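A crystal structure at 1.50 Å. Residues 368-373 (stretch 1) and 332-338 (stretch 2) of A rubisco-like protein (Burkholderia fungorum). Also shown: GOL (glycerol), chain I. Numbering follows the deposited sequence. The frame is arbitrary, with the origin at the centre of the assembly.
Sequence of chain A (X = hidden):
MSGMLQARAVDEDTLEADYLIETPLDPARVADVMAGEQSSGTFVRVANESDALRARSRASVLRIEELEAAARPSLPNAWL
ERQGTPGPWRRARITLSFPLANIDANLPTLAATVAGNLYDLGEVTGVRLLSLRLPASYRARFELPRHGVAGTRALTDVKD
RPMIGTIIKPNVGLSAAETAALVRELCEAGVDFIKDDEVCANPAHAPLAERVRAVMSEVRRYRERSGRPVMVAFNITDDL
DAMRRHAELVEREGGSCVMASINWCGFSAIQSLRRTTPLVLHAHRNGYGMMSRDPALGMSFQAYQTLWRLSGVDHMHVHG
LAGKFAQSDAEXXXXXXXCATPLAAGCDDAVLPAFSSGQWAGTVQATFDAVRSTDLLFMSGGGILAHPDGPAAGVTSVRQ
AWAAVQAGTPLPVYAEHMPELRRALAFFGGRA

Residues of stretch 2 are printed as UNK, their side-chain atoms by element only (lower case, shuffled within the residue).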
# COMPACT_ATOMS: atom_id res chain seq x y z
N PHE A 368 5.36 -26.40 -14.09
CA PHE A 368 4.64 -26.76 -15.31
C PHE A 368 3.25 -27.29 -14.96
O PHE A 368 2.25 -26.93 -15.59
CB PHE A 368 5.44 -27.82 -16.08
CG PHE A 368 4.88 -28.15 -17.44
CD1 PHE A 368 4.56 -27.15 -18.34
CD2 PHE A 368 4.73 -29.47 -17.84
CE1 PHE A 368 4.06 -27.46 -19.60
CE2 PHE A 368 4.24 -29.79 -19.10
CZ PHE A 368 3.91 -28.78 -19.98
N ASP A 369 3.19 -28.15 -13.95
CA ASP A 369 1.93 -28.74 -13.54
C ASP A 369 0.98 -27.72 -12.91
O ASP A 369 -0.24 -27.84 -13.03
CB ASP A 369 2.18 -29.94 -12.62
CG ASP A 369 2.80 -31.12 -13.36
OD1 ASP A 369 2.74 -31.15 -14.61
OD2 ASP A 369 3.35 -32.02 -12.70
N ALA A 370 1.53 -26.70 -12.26
CA ALA A 370 0.71 -25.60 -11.72
C ALA A 370 0.07 -24.76 -12.83
O ALA A 370 -1.13 -24.48 -12.78
CB ALA A 370 1.54 -24.71 -10.79
N VAL A 371 0.86 -24.37 -13.82
CA VAL A 371 0.40 -23.46 -14.86
C VAL A 371 -0.42 -24.18 -15.95
O VAL A 371 -1.36 -23.61 -16.50
CB VAL A 371 1.59 -22.71 -15.51
CG1 VAL A 371 1.13 -21.86 -16.70
CG2 VAL A 371 2.29 -21.83 -14.46
N ARG A 372 -0.07 -25.43 -16.23
CA ARG A 372 -0.70 -26.19 -17.31
C ARG A 372 -0.43 -25.59 -18.68
O ARG A 372 -1.19 -25.80 -19.63
CB ARG A 372 -2.21 -26.35 -17.08
CG ARG A 372 -2.59 -27.01 -15.76
CD ARG A 372 -2.19 -28.49 -15.71
NE ARG A 372 -2.43 -29.04 -14.38
CZ ARG A 372 -3.62 -29.40 -13.93
NH1 ARG A 372 -4.69 -29.28 -14.71
NH2 ARG A 372 -3.76 -29.88 -12.70
N SER A 373 0.67 -24.84 -18.78
CA SER A 373 1.18 -24.33 -20.05
C SER A 373 2.60 -23.85 -19.83
O SER A 373 3.12 -23.95 -18.72
CB SER A 373 0.32 -23.18 -20.58
OG SER A 373 0.75 -21.95 -20.00
N UNK A 332 0.93 -20.11 -4.13
CA UNK A 332 1.64 -19.85 -5.39
C UNK A 332 0.86 -20.39 -6.59
O UNK A 332 0.70 -19.71 -7.59
c UNK A 332 3.91 -19.85 -4.27
c UNK A 332 3.69 -20.30 -6.76
c UNK A 332 3.05 -20.47 -5.38
N UNK A 333 0.37 -21.63 -6.48
CA UNK A 333 -0.39 -22.24 -7.56
C UNK A 333 -1.64 -21.43 -7.90
O UNK A 333 -1.88 -21.11 -9.06
c UNK A 333 0.47 -24.55 -7.11
c UNK A 333 -1.73 -24.25 -8.26
c UNK A 333 0.23 -25.91 -6.51
c UNK A 333 -0.78 -23.68 -7.21
N UNK A 334 -2.42 -21.07 -6.87
CA UNK A 334 -3.65 -20.32 -7.10
C UNK A 334 -3.34 -18.95 -7.71
O UNK A 334 -4.07 -18.47 -8.58
c UNK A 334 -6.53 -19.30 -4.67
o UNK A 334 -6.25 -20.09 -3.74
c UNK A 334 -4.43 -20.17 -5.79
c UNK A 334 -5.73 -19.38 -5.95
o UNK A 334 -7.45 -18.44 -4.59
N UNK A 335 -2.25 -18.34 -7.26
CA UNK A 335 -1.89 -17.00 -7.73
C UNK A 335 -1.47 -17.05 -9.20
O UNK A 335 -1.86 -16.19 -10.00
c UNK A 335 -0.78 -16.41 -6.86
o UNK A 335 -1.24 -16.24 -5.51
N UNK A 336 -0.71 -18.07 -9.57
CA UNK A 336 -0.35 -18.26 -10.97
C UNK A 336 -1.60 -18.45 -11.82
O UNK A 336 -1.75 -17.86 -12.89
c UNK A 336 0.58 -19.46 -11.12
N UNK A 337 -2.53 -19.26 -11.32
CA UNK A 337 -3.75 -19.51 -12.07
C UNK A 337 -4.60 -18.25 -12.20
O UNK A 337 -5.24 -18.03 -13.24
c UNK A 337 -3.86 -25.61 -10.88
n UNK A 337 -3.13 -26.64 -11.27
c UNK A 337 -3.74 -21.99 -11.67
n UNK A 337 -3.66 -24.41 -11.41
c UNK A 337 -4.40 -23.21 -11.06
c UNK A 337 -4.51 -20.69 -11.45
n UNK A 337 -4.80 -25.77 -9.95
N UNK A 338 -4.57 -17.40 -11.18
CA UNK A 338 -5.25 -16.11 -11.25
C UNK A 338 -4.74 -15.29 -12.44
O UNK A 338 -5.53 -14.71 -13.20
c UNK A 338 -5.88 -15.80 -8.80
o UNK A 338 -6.97 -16.40 -9.03
o UNK A 338 -5.46 -15.57 -7.64
c UNK A 338 -5.05 -15.30 -9.97
C1 GOL I . -0.73 -28.61 -9.17
O1 GOL I . 0.12 -29.66 -9.59
C2 GOL I . -2.12 -29.18 -8.92
O2 GOL I . -2.86 -29.15 -10.12
C3 GOL I . -2.83 -28.37 -7.85
O3 GOL I . -2.17 -28.55 -6.62

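Position 332 carries three carbons, one at the first place bearing two more, forked at the first side-chain carbon with no polar atom. Its side chain makes no contact with stretch 1. This is Val332, buried, and its carbonyl accepts the helical hydrogen bond from the backbone N of 336.

Position 333 has four carbons, forked at the first, with one arm two carbons long. That is a beta-branched chain with an extended arm, and the arm's inner carbon meets the methyl of Ala370. The residue is Ile333; its CG1 lies 3.8 Å from Ala370 CB, and the CA atoms of Ile333 and Ala370 are 5.5 Å apart.

At 334 three carbons run in line, the third carrying two oxygens: a carboxylate on a two-carbon stem. CA-to-CB points away from stretch 1, and nothing there is touched. This is Glu334, extended (t, t) and exposed.

Position 335 shows one carbon followed by one oxygen, out of reach of stretch 1. It is Ser335, whose hydroxyl oxygen bonds to a residue elsewhere in the structure.

Position 336 has a single carbon, pointed toward stretch 1, where it approaches a methyl of Val371. The residue is Ala336; its CB sits 4.4 Å from Val371 CG2, a loose apolar contact.

At 337 three carbons lead to a nitrogen and then to a carbon bearing two more nitrogens, a guanidinium that reaches the carbonyl of Ala370. This is Arg337. Its NE donates to Ala370 O at 2.9 Å, and its NH2 adds a weak bond to the same Ala370 O at 3.3 Å.

Position 338 has two carbons, the second carrying two oxygens, all far from stretch 1. It is Asp338.

The contact follows a compact rule: apolar side chains meet at two places, Ala370 against Ile333, where the CA atoms are nearest, and Val371 against Ala336, while one long polar arm reaches a carbonyl near the end of the helix. Arg337 starts sideways, yet its nearly straight chain brings the guanidinium edge to Ala370 O. Beyond the helix, Arg372 takes positive phi and its side chain turns back, NE donating to Asp369 O at 2.8 Å. Two like charges come close here, Arg337 NH2 lying 3.6 Å from Arg372 NH2 over one face of the Arg372 guanidinium. Glycerol, probably from the crystallisation liquor, bridges them: its O2 accepts from Arg337 NH2 at 2.8 Å and, weakly, from Arg372 NH2 at 2.8 Å.

Stretch 2 (332-338) VIESARD
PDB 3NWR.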